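Local structure of sugar ABC transporter, sugar-binding protein (Streptococcus pneumoniae, 2HEU) at residues Trp87-Val92 with Ala114-Val119; Val122-Asn127 with Ala310-Met315; Asn205-Ser210 with Ala394-Met399. The protein probably binds raffinose-type sugars outside the cell and hands them to an ABC transporter for uptake. All coordinates share one frame; numbering follows the deposited sequence.

Interaction 1: Trp87-Val92 with Ala114-Val119; sequences WAKAGV and AVNEKV
Lys89 and Ala88, at the end of helix 82-89, both rest on the side chain of Val115. The CB of Ala88 lies 4.0 Å from CG2 of Val115, while the other methyl of the valine, CG1, is taken by the lysine. Val115 has CG1 anti to its backbone N (chi1 179°), and this sets its two methyls against two successive residues of the helix. The lysine chain passes over CG1 at about a right angle, bringing its NZ to 3.6 Å from Val115 CG1. Lys89 CG comes to 3.3 Å from Val115 CG1, an approach tighter than normal van der Waals contact and therefore doubtful. OD1 of Asn116 also approaches Lys89 CG, at 4.0 Å. The bend at the end of the lysine (chi4 74°) folds NZ back to its own helix, where it makes a weak hydrogen bond with Gln85 O and a long, weak ion pair with Glu86.

Each partner is held by a compact backbone motif. Helix 82-89 ends in a Schellman motif at Gly91, which has positive phi; Val92 N bonds to Trp87 O and Gly91 N to Ala88 O. On the other segment, Val115 to Lys118 form a type I' beta turn, with Asn116 and Glu117 at its two central positions and both backbone bonds between Val115 and Lys118 made, as in a two-residue hairpin.

Lys118 adds a further tie across this turn, its NZ reaching Asn116 O at 2.9 Å from 25° outside the carbonyl plane. Further out, Tyr120 also touches Ala88, and the backbone of Val119 is bonded to Leu96 and to the hydroxyl of Ser97.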
ATOM      1  N   TRP A  87      11.787   6.636  15.199  1.00 15.20           N
ATOM      2  CA  TRP A  87      11.288   6.451  16.525  1.00 15.21           C
ATOM      3  C   TRP A  87      11.742   5.125  17.092  1.00 15.77           C
ATOM      4  O   TRP A  87      12.068   5.008  18.269  1.00 18.11           O
ATOM      5  CB  TRP A  87       9.781   6.695  16.610  1.00 15.77           C
ATOM      6  CG  TRP A  87       9.365   8.080  16.370  1.00 15.56           C
ATOM      7  CD1 TRP A  87      10.155   9.250  16.435  1.00 18.21           C
ATOM      8  CD2 TRP A  87       8.076   8.523  15.993  1.00 15.14           C
ATOM      9  NE1 TRP A  87       9.421  10.306  16.107  1.00 18.23           N
ATOM     10  CE2 TRP A  87       8.139   9.921  15.861  1.00 16.70           C
ATOM     11  CE3 TRP A  87       6.869   7.895  15.776  1.00 14.91           C
ATOM     12  CZ2 TRP A  87       7.074  10.693  15.473  1.00 17.50           C
ATOM     13  CZ3 TRP A  87       5.823   8.684  15.387  1.00 15.71           C
ATOM     14  CH2 TRP A  87       5.911  10.042  15.264  1.00 15.95           C
ATOM     15  N   ALA A  88      11.747   4.095  16.246  1.00 16.47           N
ATOM     16  CA  ALA A  88      12.203   2.803  16.650  1.00 16.50           C
ATOM     17  C   ALA A  88      13.703   2.829  17.031  1.00 18.29           C
ATOM     18  O   ALA A  88      14.127   2.277  18.060  1.00 19.52           O
ATOM     19  CB  ALA A  88      11.941   1.767  15.586  1.00 17.29           C
ATOM     20  N   LYS A  89      14.498   3.545  16.212  1.00 18.73           N
ATOM     21  CA  LYS A  89      15.932   3.703  16.515  1.00 21.19           C
ATOM     22  C   LYS A  89      16.113   4.450  17.825  1.00 21.73           C
ATOM     23  O   LYS A  89      17.042   4.135  18.593  1.00 25.14           O
ATOM     24  CB  LYS A  89      16.607   4.479  15.393  1.00 22.25           C
ATOM     25  CG  LYS A  89      16.923   3.626  14.281  1.00 25.65           C
ATOM     26  CD  LYS A  89      17.502   4.457  13.131  1.00 30.67           C
ATOM     27  CE  LYS A  89      17.362   3.635  11.848  1.00 34.84           C
ATOM     28  NZ  LYS A  89      15.958   3.558  11.302  1.00 36.89           N
ATOM     29  N   ALA A  90      15.227   5.412  18.117  1.00 22.23           N
ATOM     30  CA  ALA A  90      15.311   6.229  19.312  1.00 21.42           C
ATOM     31  C   ALA A  90      14.687   5.601  20.541  1.00 22.07           C
ATOM     32  O   ALA A  90      14.670   6.279  21.630  1.00 24.32           O
ATOM     33  CB  ALA A  90      14.689   7.576  19.112  1.00 22.42           C
ATOM     34  N   GLY A  91      14.183   4.353  20.478  1.00 19.56           N
ATOM     35  CA  GLY A  91      13.688   3.679  21.619  1.00 19.43           C
ATOM     36  C   GLY A  91      12.270   3.990  22.003  1.00 18.00           C
ATOM     37  O   GLY A  91      11.886   3.585  23.100  1.00 18.63           O
ATOM     38  N   VAL A  92      11.474   4.586  21.131  1.00 17.17           N
ATOM     39  CA  VAL A  92      10.119   4.969  21.450  1.00 16.40           C
ATOM     40  C   VAL A  92       9.224   3.720  21.622  1.00 14.04           C
ATOM     41  O   VAL A  92       8.262   3.735  22.373  1.00 14.95           O
ATOM     42  CB  VAL A  92       9.556   5.884  20.367  1.00 15.59           C
ATOM     43  CG1 VAL A  92       8.061   6.111  20.469  1.00 15.14           C
ATOM     44  CG2 VAL A  92      10.386   7.171  20.323  1.00 18.02           C
ATOM     45  N   ALA A 114      12.017  -4.246   9.842  1.00 15.77           N
ATOM     46  CA  ALA A 114      12.925  -4.299  11.005  1.00 16.41           C
ATOM     47  C   ALA A 114      13.824  -3.074  11.006  1.00 15.58           C
ATOM     48  O   ALA A 114      14.194  -2.581   9.962  1.00 17.53           O
ATOM     49  CB  ALA A 114      13.776  -5.621  11.014  1.00 18.64           C
ATOM     50  N   VAL A 115      14.201  -2.662  12.192  1.00 17.16           N
ATOM     51  CA  VAL A 115      15.112  -1.567  12.465  1.00 18.49           C
ATOM     52  C   VAL A 115      16.217  -2.099  13.345  1.00 20.35           C
ATOM     53  O   VAL A 115      15.945  -2.673  14.396  1.00 20.85           O
ATOM     54  CB  VAL A 115      14.414  -0.384  13.134  1.00 18.30           C
ATOM     55  CG1 VAL A 115      15.351   0.815  13.486  1.00 20.18           C
ATOM     56  CG2 VAL A 115      13.305   0.082  12.264  1.00 20.17           C
ATOM     57  N   ASN A 116      17.461  -2.012  12.857  1.00 21.88           N
ATOM     58  CA  ASN A 116      18.592  -2.698  13.547  1.00 24.40           C
ATOM     59  C   ASN A 116      18.248  -4.172  13.831  1.00 22.55           C
ATOM     60  O   ASN A 116      18.557  -4.691  14.921  1.00 25.76           O
ATOM     61  CB  ASN A 116      18.983  -1.989  14.844  1.00 27.33           C
ATOM     62  CG  ASN A 116      19.326  -0.521  14.648  1.00 29.00           C
ATOM     63  OD1 ASN A 116      18.928   0.350  15.463  1.00 31.70           O
ATOM     64  ND2 ASN A 116      20.117  -0.231  13.617  1.00 30.58           N
ATOM     65  N   GLU A 117      17.659  -4.791  12.808  0.50 21.88           N
ATOM     66  CA  GLU A 117      17.238  -6.191  12.695  0.50 20.42           C
ATOM     67  C   GLU A 117      16.129  -6.600  13.709  0.50 20.84           C
ATOM     68  O   GLU A 117      15.765  -7.797  13.746  0.50 19.66           O
ATOM     69  CB  GLU A 117      18.431  -7.154  12.797  0.50 20.99           C
ATOM     70  CG  GLU A 117      19.532  -6.989  11.716  0.50 22.10           C
ATOM     71  CD  GLU A 117      20.336  -5.708  11.858  0.50 25.37           C
ATOM     72  OE1 GLU A 117      20.918  -5.449  12.934  0.50 31.18           O
ATOM     73  OE2 GLU A 117      20.391  -4.928  10.880  0.50 31.92           O
ATOM     74  N   LYS A 118      15.562  -5.633  14.467  1.00 18.59           N
ATOM     75  CA  LYS A 118      14.512  -5.892  15.436  1.00 17.92           C
ATOM     76  C   LYS A 118      13.186  -5.456  14.918  1.00 16.33           C
ATOM     77  O   LYS A 118      13.120  -4.493  14.146  1.00 16.69           O
ATOM     78  CB  LYS A 118      14.878  -5.169  16.750  1.00 17.98           C
ATOM     79  CG  LYS A 118      16.102  -5.667  17.389  1.00 21.01           C
ATOM     80  CD  LYS A 118      16.528  -4.836  18.599  1.00 26.26           C
ATOM     81  CE  LYS A 118      17.219  -3.589  18.177  1.00 29.20           C
ATOM     82  NZ  LYS A 118      18.650  -3.893  17.733  1.00 34.02           N
ATOM     83  N   VAL A 119      12.150  -6.196  15.242  1.00 16.43           N
ATOM     84  CA  VAL A 119      10.831  -5.867  14.815  1.00 15.04           C
ATOM     85  C   VAL A 119      10.102  -5.063  15.862  1.00 14.93           C
ATOM     86  O   VAL A 119       9.999  -5.442  17.014  1.00 16.06           O
ATOM     87  CB  VAL A 119      10.033  -7.187  14.493  1.00 15.55           C
ATOM     88  CG1 VAL A 119       8.558  -6.900  14.260  1.00 15.30           C
ATOM     89  CG2 VAL A 119      10.674  -7.911  13.346  1.00 18.08           C
TER

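Interaction 2: Val122-Asn127 with Ala310-Met315; sequences VPFTAN and AFVEYM
Phe124 holds its ring with CG anti to the carbonyl carbon (chi1 -62°), and Met315 carries CG anti to its backbone N (chi1 -167°); together these torsions lay the methionine methylene across one face of the ring. The contact joins strand 122-123, an outermost strand of the mixed five-stranded sheet, to helix 305-315. The strand order 2-1-3-5-4, with 295-298 as the one strand running against its neighbours, is that of a lobe of a class II periplasmic binding protein.

Met315 CG stands 3.8 Å from the centroid of the Phe124 ring and 24° off its normal, a CH-pi contact over the face. It is offset toward the rim, where Met315 CB also lies 3.5 Å from Phe124 CE1. The sulfur continues above the same face at a distance, with SD 5.4 Å from the centroid, as a loose Met-aromatic contact. Val122 CG1, from the ring's own segment, sits over the opposite face 3.7 Å above the plane, so the phenyl is clamped between an aliphatic group on each side.

The other methyl of Val122 faces the helix, its CG2 meeting Val312 CG1 at 3.9 Å. All four touching residues are buried, and no hydrogen bond crosses between the two segments. Trp296 of the neighbouring strand 295-298 extends the core, meeting Phe124 edge-to-face and also touching Val312 and Met315. Beyond Phe124 the chain runs on toward strand 129-134 of the second sheet, consistent with an interlobe connection, and the hydroxyl of Thr332 binds Phe124 O. At the ring's edge, in its plane, the carbonyl O of Val312 lies 3.9 Å from Phe124 CZ.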
ATOM      1  N   VAL A 122       3.665  -4.834  14.254  1.00 11.65           N
ATOM      2  CA  VAL A 122       2.903  -5.982  13.725  1.00 10.69           C
ATOM      3  C   VAL A 122       2.062  -5.514  12.543  1.00 10.75           C
ATOM      4  O   VAL A 122       1.084  -4.748  12.751  1.00 10.37           O
ATOM      5  CB  VAL A 122       1.942  -6.595  14.790  1.00 11.06           C
ATOM      6  CG1 VAL A 122       1.248  -7.760  14.240  1.00 12.64           C
ATOM      7  CG2 VAL A 122       2.777  -6.950  16.062  1.00 14.07           C
ATOM      8  N   PRO A 123       2.451  -5.872  11.321  0.50 11.56           N
ATOM      9  CA  PRO A 123       1.580  -5.494  10.183  0.50 10.87           C
ATOM     10  C   PRO A 123       0.494  -6.562  10.082  0.50 11.69           C
ATOM     11  O   PRO A 123       0.783  -7.702   9.735  0.50 16.38           O
ATOM     12  CB  PRO A 123       2.558  -5.397   8.968  0.50 10.98           C
ATOM     13  CG  PRO A 123       3.967  -5.743   9.559  0.50 12.09           C
ATOM     14  CD  PRO A 123       3.711  -6.468  10.831  0.50 12.96           C
ATOM     15  N   PHE A 124      -0.719  -6.217  10.471  1.00 11.27           N
ATOM     16  CA  PHE A 124      -1.880  -7.113  10.334  1.00 11.20           C
ATOM     17  C   PHE A 124      -2.357  -7.131   8.920  1.00 11.56           C
ATOM     18  O   PHE A 124      -2.761  -8.199   8.436  1.00 12.93           O
ATOM     19  CB  PHE A 124      -3.033  -6.635  11.249  1.00 11.60           C
ATOM     20  CG  PHE A 124      -2.706  -6.648  12.696  1.00 11.12           C
ATOM     21  CD1 PHE A 124      -2.876  -7.778  13.425  1.00 11.14           C
ATOM     22  CD2 PHE A 124      -2.181  -5.526  13.365  1.00 10.25           C
ATOM     23  CE1 PHE A 124      -2.598  -7.820  14.779  1.00 12.63           C
ATOM     24  CE2 PHE A 124      -1.883  -5.558  14.685  1.00 11.46           C
ATOM     25  CZ  PHE A 124      -2.090  -6.702  15.393  1.00 12.20           C
ATOM     26  N   THR A 125      -2.509  -5.969   8.258  1.00 11.21           N
ATOM     27  CA  THR A 125      -2.944  -5.902   6.901  1.00 10.90           C
ATOM     28  C   THR A 125      -2.009  -5.020   6.123  1.00 10.38           C
ATOM     29  O   THR A 125      -1.193  -4.267   6.683  1.00 10.65           O
ATOM     30  CB  THR A 125      -4.332  -5.341   6.752  1.00 11.87           C
ATOM     31  OG1 THR A 125      -4.338  -3.962   7.134  1.00 11.44           O
ATOM     32  CG2 THR A 125      -5.398  -6.152   7.551  1.00 13.19           C
ATOM     33  N   ALA A 126      -2.078  -5.117   4.788  1.00 11.23           N
ATOM     34  CA  ALA A 126      -1.294  -4.255   3.916  1.00 10.87           C
ATOM     35  C   ALA A 126      -2.101  -3.881   2.736  1.00 10.10           C
ATOM     36  O   ALA A 126      -3.054  -4.561   2.381  1.00 11.66           O
ATOM     37  CB  ALA A 126      -0.026  -4.982   3.427  1.00 11.68           C
ATOM     38  N   ASN A 127      -1.726  -2.783   2.083  1.00  9.46           N
ATOM     39  CA  ASN A 127      -2.225  -2.484   0.788  1.00 10.04           C
ATOM     40  C   ASN A 127      -1.393  -3.142  -0.327  1.00  9.48           C
ATOM     41  O   ASN A 127      -0.360  -3.717  -0.074  1.00  9.27           O
ATOM     42  CB  ASN A 127      -2.450  -0.967   0.611  1.00 10.38           C
ATOM     43  CG  ASN A 127      -1.247  -0.153   0.911  1.00 11.18           C
ATOM     44  OD1 ASN A 127      -0.119  -0.470   0.542  1.00 11.59           O
ATOM     45  ND2 ASN A 127      -1.448   0.903   1.619  1.00 20.60           N
ATOM     46  N   ALA A 310      -1.404  -7.657  25.461  1.00 12.50           N
ATOM     47  CA  ALA A 310      -2.585  -8.507  25.327  1.00 12.79           C
ATOM     48  C   ALA A 310      -3.470  -7.947  24.230  1.00 12.26           C
ATOM     49  O   ALA A 310      -4.115  -8.778  23.533  1.00 12.71           O
ATOM     50  CB  ALA A 310      -3.361  -8.558  26.675  1.00 14.68           C
ATOM     51  N   PHE A 311      -3.594  -6.659  24.122  1.00 11.81           N
ATOM     52  CA  PHE A 311      -4.440  -6.133  23.040  1.00 11.26           C
ATOM     53  C   PHE A 311      -3.890  -6.461  21.647  1.00 10.84           C
ATOM     54  O   PHE A 311      -4.631  -6.854  20.742  1.00 12.08           O
ATOM     55  CB  PHE A 311      -4.638  -4.596  23.262  1.00 12.19           C
ATOM     56  CG  PHE A 311      -5.598  -3.938  22.321  1.00 12.00           C
ATOM     57  CD1 PHE A 311      -6.915  -4.261  22.375  1.00 14.76           C
ATOM     58  CD2 PHE A 311      -5.174  -3.040  21.394  1.00 12.40           C
ATOM     59  CE1 PHE A 311      -7.839  -3.623  21.590  1.00 16.67           C
ATOM     60  CE2 PHE A 311      -6.115  -2.462  20.560  1.00 13.25           C
ATOM     61  CZ  PHE A 311      -7.443  -2.733  20.653  1.00 16.24           C
ATOM     62  N   VAL A 312      -2.571  -6.284  21.507  1.00 10.92           N
ATOM     63  CA  VAL A 312      -1.917  -6.631  20.239  1.00 11.54           C
ATOM     64  C   VAL A 312      -2.088  -8.152  19.956  1.00 11.62           C
ATOM     65  O   VAL A 312      -2.457  -8.555  18.843  1.00 12.52           O
ATOM     66  CB  VAL A 312      -0.487  -6.231  20.249  1.00 11.78           C
ATOM     67  CG1 VAL A 312       0.247  -6.674  18.961  1.00 12.88           C
ATOM     68  CG2 VAL A 312      -0.347  -4.684  20.401  1.00 11.84           C
ATOM     69  N   GLU A 313      -1.840  -8.984  20.985  1.00 12.13           N
ATOM     70  CA  GLU A 313      -1.968 -10.426  20.797  1.00 12.44           C
ATOM     71  C   GLU A 313      -3.375 -10.785  20.354  1.00 12.76           C
ATOM     72  O   GLU A 313      -3.550 -11.650  19.496  1.00 12.93           O
ATOM     73  CB  GLU A 313      -1.578 -11.144  22.089  1.00 14.01           C
ATOM     74  CG  GLU A 313      -1.604 -12.651  21.917  1.00 14.88           C
ATOM     75  CD  GLU A 313      -2.888 -13.318  22.248  1.00 16.27           C
ATOM     76  OE1 GLU A 313      -3.481 -12.974  23.305  1.00 18.81           O
ATOM     77  OE2 GLU A 313      -3.240 -14.290  21.551  1.00 15.91           O
ATOM     78  N   TYR A 314      -4.384 -10.193  20.950  1.00 12.34           N
ATOM     79  CA  TYR A 314      -5.727 -10.510  20.644  1.00 12.04           C
ATOM     80  C   TYR A 314      -5.999 -10.333  19.136  1.00 12.15           C
ATOM     81  O   TYR A 314      -6.633 -11.205  18.508  1.00 12.75           O
ATOM     82  CB  TYR A 314      -6.710  -9.580  21.462  1.00 13.44           C
ATOM     83  CG  TYR A 314      -8.125  -9.939  21.359  1.00 12.37           C
ATOM     84  CD1 TYR A 314      -9.055  -9.152  20.733  1.00 12.54           C
ATOM     85  CD2 TYR A 314      -8.607 -11.093  21.960  1.00 13.50           C
ATOM     86  CE1 TYR A 314     -10.355  -9.454  20.687  1.00 12.66           C
ATOM     87  CE2 TYR A 314      -9.958 -11.431  21.937  1.00 13.10           C
ATOM     88  CZ  TYR A 314     -10.814 -10.619  21.282  1.00 12.86           C
ATOM     89  OH  TYR A 314     -12.150 -10.934  21.155  1.00 15.80           O
ATOM     90  N   MET A 315      -5.502  -9.231  18.563  1.00 11.75           N
ATOM     91  CA  MET A 315      -5.747  -8.977  17.153  1.00 12.68           C
ATOM     92  C   MET A 315      -5.037  -9.950  16.239  1.00 12.36           C
ATOM     93  O   MET A 315      -5.431 -10.089  15.055  1.00 15.10           O
ATOM     94  CB  MET A 315      -5.371  -7.521  16.853  1.00 12.43           C
ATOM     95  CG  MET A 315      -5.872  -6.998  15.494  1.00 15.19           C
ATOM     96  SD  MET A 315      -7.593  -6.618  15.630  1.00 19.49           S
ATOM     97  CE  MET A 315      -7.625  -7.273  14.693  1.00 11.43           C
TER

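Interaction 3: Asn205-Ser210 with Ala394-Met399; sequences NAIKLS and AFFNPM
Asn205 and Asn397 cross at about a right angle, with their amide planes also perpendicular. A backbone-to-side-chain hydrogen bond joins them: Asn205 N donates to Asn397 OD1 at 2.9 Å. The N-H...O angle is 151°, and the donor sits 18° from the carbonyl plane of the asparagine amide. Asn397 keeps CG beside its backbone N and anti to the carbonyl carbon (chi1 -77°), which carries OD1 to Asn205 N. Asn205 has a positive phi in the loop between helices 192-199 and 212-222, whereas Asn397 lies at the C-terminal end of the 385-396 region.

Beside this polar pair, Ile207 and Phe396 approach obliquely. The delta methyl of the isoleucine does the touching, with Ile207 CD1 4.1 Å from Phe396 CD2. Phe396 is steadied within its own segment by Phe395, whose CD2 stands 3.5 Å above the centre of the Phe396 ring. Trp366 meets both phenyl rings edge-to-face, and Leu199 of helix 192-199 touches both Ile207 and Phe396. The contact thus fastens an interhelical loop to the end of helix 385-396, near the C-terminus of the chain. A second tie comes one turn earlier, where the side-chain amide of Asn393 donates to Ile207 O.

Both bonds use an asparagine side chain of this region to satisfy a backbone group of the loop, one an N-H and the other a carbonyl. The interaction is therefore mixed: the directional hydrogen bonds from the two asparagines probably help set the position of the loop, while the buried Ile207-Phe396 pair adds a small apolar contact without comparable directionality.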
ATOM      1  N   ASN A 205      23.318  12.049 -10.224  1.00  9.85           N
ATOM      2  CA  ASN A 205      23.273  12.211 -11.657  1.00 10.20           C
ATOM      3  C   ASN A 205      23.545  10.902 -12.412  1.00 10.26           C
ATOM      4  O   ASN A 205      23.776  10.965 -13.614  1.00 12.83           O
ATOM      5  CB  ASN A 205      24.160  13.325 -12.162  1.00 10.98           C
ATOM      6  CG  ASN A 205      23.675  14.654 -11.591  1.00 11.32           C
ATOM      7  OD1 ASN A 205      24.497  15.477 -11.009  1.00 15.13           O
ATOM      8  ND2 ASN A 205      22.413  14.893 -11.694  1.00 10.46           N
ATOM      9  N   ALA A 206      23.403   9.731 -11.776  1.00  9.44           N
ATOM     10  CA  ALA A 206      23.706   8.497 -12.453  1.00 10.81           C
ATOM     11  C   ALA A 206      22.548   7.935 -13.254  1.00 10.35           C
ATOM     12  O   ALA A 206      22.754   6.978 -13.990  1.00 16.51           O
ATOM     13  CB  ALA A 206      24.185   7.412 -11.503  1.00 13.48           C
ATOM     14  N   ILE A 207      21.394   8.490 -13.165  1.00  9.60           N
ATOM     15  CA  ILE A 207      20.268   7.996 -13.950  1.00  9.99           C
ATOM     16  C   ILE A 207      20.379   8.625 -15.332  1.00  9.57           C
ATOM     17  O   ILE A 207      20.373   9.861 -15.431  1.00 10.40           O
ATOM     18  CB  ILE A 207      18.909   8.332 -13.274  1.00  9.84           C
ATOM     19  CG1 ILE A 207      18.861   7.721 -11.852  1.00 10.23           C
ATOM     20  CG2 ILE A 207      17.715   7.944 -14.142  1.00 11.19           C
ATOM     21  CD1 ILE A 207      17.793   8.321 -10.961  1.00 11.76           C
ATOM     22  N   LYS A 208      20.526   7.827 -16.381  1.00  9.98           N
ATOM     23  CA  LYS A 208      20.711   8.337 -17.741  0.50  9.35           C
ATOM     24  C   LYS A 208      19.714   7.736 -18.677  1.00  9.16           C
ATOM     25  O   LYS A 208      19.335   6.576 -18.593  1.00  9.50           O
ATOM     26  CB  LYS A 208      22.118   8.016 -18.221  0.50 10.99           C
ATOM     27  CG  LYS A 208      23.155   8.871 -17.541  0.50 10.73           C
ATOM     28  CD  LYS A 208      24.572   8.381 -17.764  0.50 14.10           C
ATOM     29  CE  LYS A 208      25.001   8.183 -19.081  0.50 20.48           C
ATOM     30  NZ  LYS A 208      26.451   7.894 -19.065  0.50 26.46           N
ATOM     31  N   LEU A 209      19.316   8.554 -19.651  1.00  9.43           N
ATOM     32  CA  LEU A 209      18.353   8.113 -20.667  1.00  9.75           C
ATOM     33  C   LEU A 209      18.823   6.891 -21.422  1.00  9.72           C
ATOM     34  O   LEU A 209      18.026   6.061 -21.773  1.00 11.02           O
ATOM     35  CB  LEU A 209      18.087   9.296 -21.612  1.00 10.95           C
ATOM     36  CG  LEU A 209      17.079   9.009 -22.684  1.00 11.20           C
ATOM     37  CD1 LEU A 209      15.731   8.592 -22.135  1.00 12.29           C
ATOM     38  CD2 LEU A 209      16.940  10.283 -23.591  1.00 15.44           C
ATOM     39  N   SER A 210      20.145   6.763 -21.612  1.00 10.01           N
ATOM     40  CA  SER A 210      20.717   5.641 -22.308  1.00  9.91           C
ATOM     41  C   SER A 210      20.737   4.354 -21.524  1.00 10.67           C
ATOM     42  O   SER A 210      21.058   3.299 -22.048  1.00 11.41           O
ATOM     43  CB  SER A 210      22.123   6.001 -22.754  1.00 11.89           C
ATOM     44  OG  SER A 210      22.929   6.505 -21.687  1.00 13.06           O
ATOM     45  N   ALA A 394      16.899  15.180 -10.343  1.00  8.66           N
ATOM     46  CA  ALA A 394      16.656  16.306  -9.467  1.00  8.45           C
ATOM     47  C   ALA A 394      16.037  15.879  -8.172  1.00  8.77           C
ATOM     48  O   ALA A 394      16.330  16.419  -7.107  1.00  9.03           O
ATOM     49  CB  ALA A 394      15.797  17.365 -10.170  1.00 10.03           C
ATOM     50  N   PHE A 395      15.151  14.874  -8.243  1.00  8.40           N
ATOM     51  CA  PHE A 395      14.461  14.350  -7.048  1.00  8.54           C
ATOM     52  C   PHE A 395      15.369  13.523  -6.173  1.00  8.28           C
ATOM     53  O   PHE A 395      15.346  13.663  -4.955  1.00  8.78           O
ATOM     54  CB  PHE A 395      13.261  13.511  -7.548  1.00  8.35           C
ATOM     55  CG  PHE A 395      12.520  12.792  -6.462  1.00  8.58           C
ATOM     56  CD1 PHE A 395      11.927  13.485  -5.429  1.00  9.80           C
ATOM     57  CD2 PHE A 395      12.422  11.407  -6.477  1.00  8.73           C
ATOM     58  CE1 PHE A 395      11.212  12.802  -4.437  1.00 10.02           C
ATOM     59  CE2 PHE A 395      11.727  10.748  -5.496  1.00  9.72           C
ATOM     60  CZ  PHE A 395      11.120  11.415  -4.494  1.00  9.64           C
ATOM     61  N   PHE A 396      16.195  12.639  -6.773  1.00  8.34           N
ATOM     62  CA  PHE A 396      17.020  11.749  -5.973  1.00  8.46           C
ATOM     63  C   PHE A 396      18.318  12.377  -5.566  1.00  8.83           C
ATOM     64  O   PHE A 396      18.875  11.982  -4.496  1.00  9.07           O
ATOM     65  CB  PHE A 396      17.243  10.397  -6.688  1.00  8.40           C
ATOM     66  CG  PHE A 396      16.000   9.539  -6.714  1.00  8.08           C
ATOM     67  CD1 PHE A 396      15.502   9.015  -5.509  1.00  8.74           C
ATOM     68  CD2 PHE A 396      15.311   9.280  -7.879  1.00  8.70           C
ATOM     69  CE1 PHE A 396      14.357   8.265  -5.481  1.00  9.26           C
ATOM     70  CE2 PHE A 396      14.153   8.520  -7.875  1.00  8.81           C
ATOM     71  CZ  PHE A 396      13.683   8.029  -6.655  1.00  9.36           C
ATOM     72  N   ASN A 397      18.875  13.326  -6.304  1.00  8.45           N
ATOM     73  CA  ASN A 397      20.176  13.906  -5.929  1.00  8.51           C
ATOM     74  C   ASN A 397      20.204  14.381  -4.494  1.00  9.12           C
ATOM     75  O   ASN A 397      21.231  14.125  -3.818  1.00 10.27           O
ATOM     76  CB  ASN A 397      20.570  15.030  -6.897  1.00  9.27           C
ATOM     77  CG  ASN A 397      21.092  14.504  -8.224  1.00  8.97           C
ATOM     78  OD1 ASN A 397      21.481  13.338  -8.382  1.00  9.44           O
ATOM     79  ND2 ASN A 397      21.191  15.424  -9.153  1.00  8.95           N
ATOM     80  N   PRO A 398      19.233  15.116  -3.973  1.00  9.45           N
ATOM     81  CA  PRO A 398      19.351  15.614  -2.585  1.00 10.54           C
ATOM     82  C   PRO A 398      19.442  14.478  -1.573  1.00 10.16           C
ATOM     83  O   PRO A 398      19.966  14.668  -0.463  1.00 12.35           O
ATOM     84  CB  PRO A 398      18.135  16.486  -2.395  1.00 10.65           C
ATOM     85  CG  PRO A 398      17.773  16.900  -3.790  1.00 10.98           C
ATOM     86  CD  PRO A 398      18.046  15.670  -4.646  1.00  9.28           C
ATOM     87  N   MET A 399      18.887  13.314  -1.885  1.00  9.41           N
ATOM     88  CA  MET A 399      18.883  12.172  -0.973  1.00 10.17           C
ATOM     89  C   MET A 399      20.259  11.571  -0.902  1.00 10.19           C
ATOM     90  O   MET A 399      20.532  10.780   0.043  1.00 12.95           O
ATOM     91  CB  MET A 399      17.886  11.147  -1.375  1.00  9.57           C
ATOM     92  CG  MET A 399      16.463  11.728  -1.629  1.00 10.56           C
ATOM     93  SD  MET A 399      15.285  10.416  -1.829  1.00 10.06           S
ATOM     94  CE  MET A 399      13.925  11.334  -2.615  1.00 11.14           C
TER

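Interactions 1 and 2 adjoin in sequence, since the turn of 114-119 is followed closely by strand 122-123, yet their centres are 18 Å apart and they share no other touch. Interaction 3 is remote from both: its centre lies 30 Å from that of interaction 1 and 38 Å from that of interaction 2, and it sits on the opposite side of the chain's centre from interaction 2. Along the chain the segments of interactions 2 and 3 alternate. The bound sodium ion, at Lys103 and Glu335, is about 12 Å from the side chain of Val122 in interaction 2. The structure is the apo form, with no sugar bound.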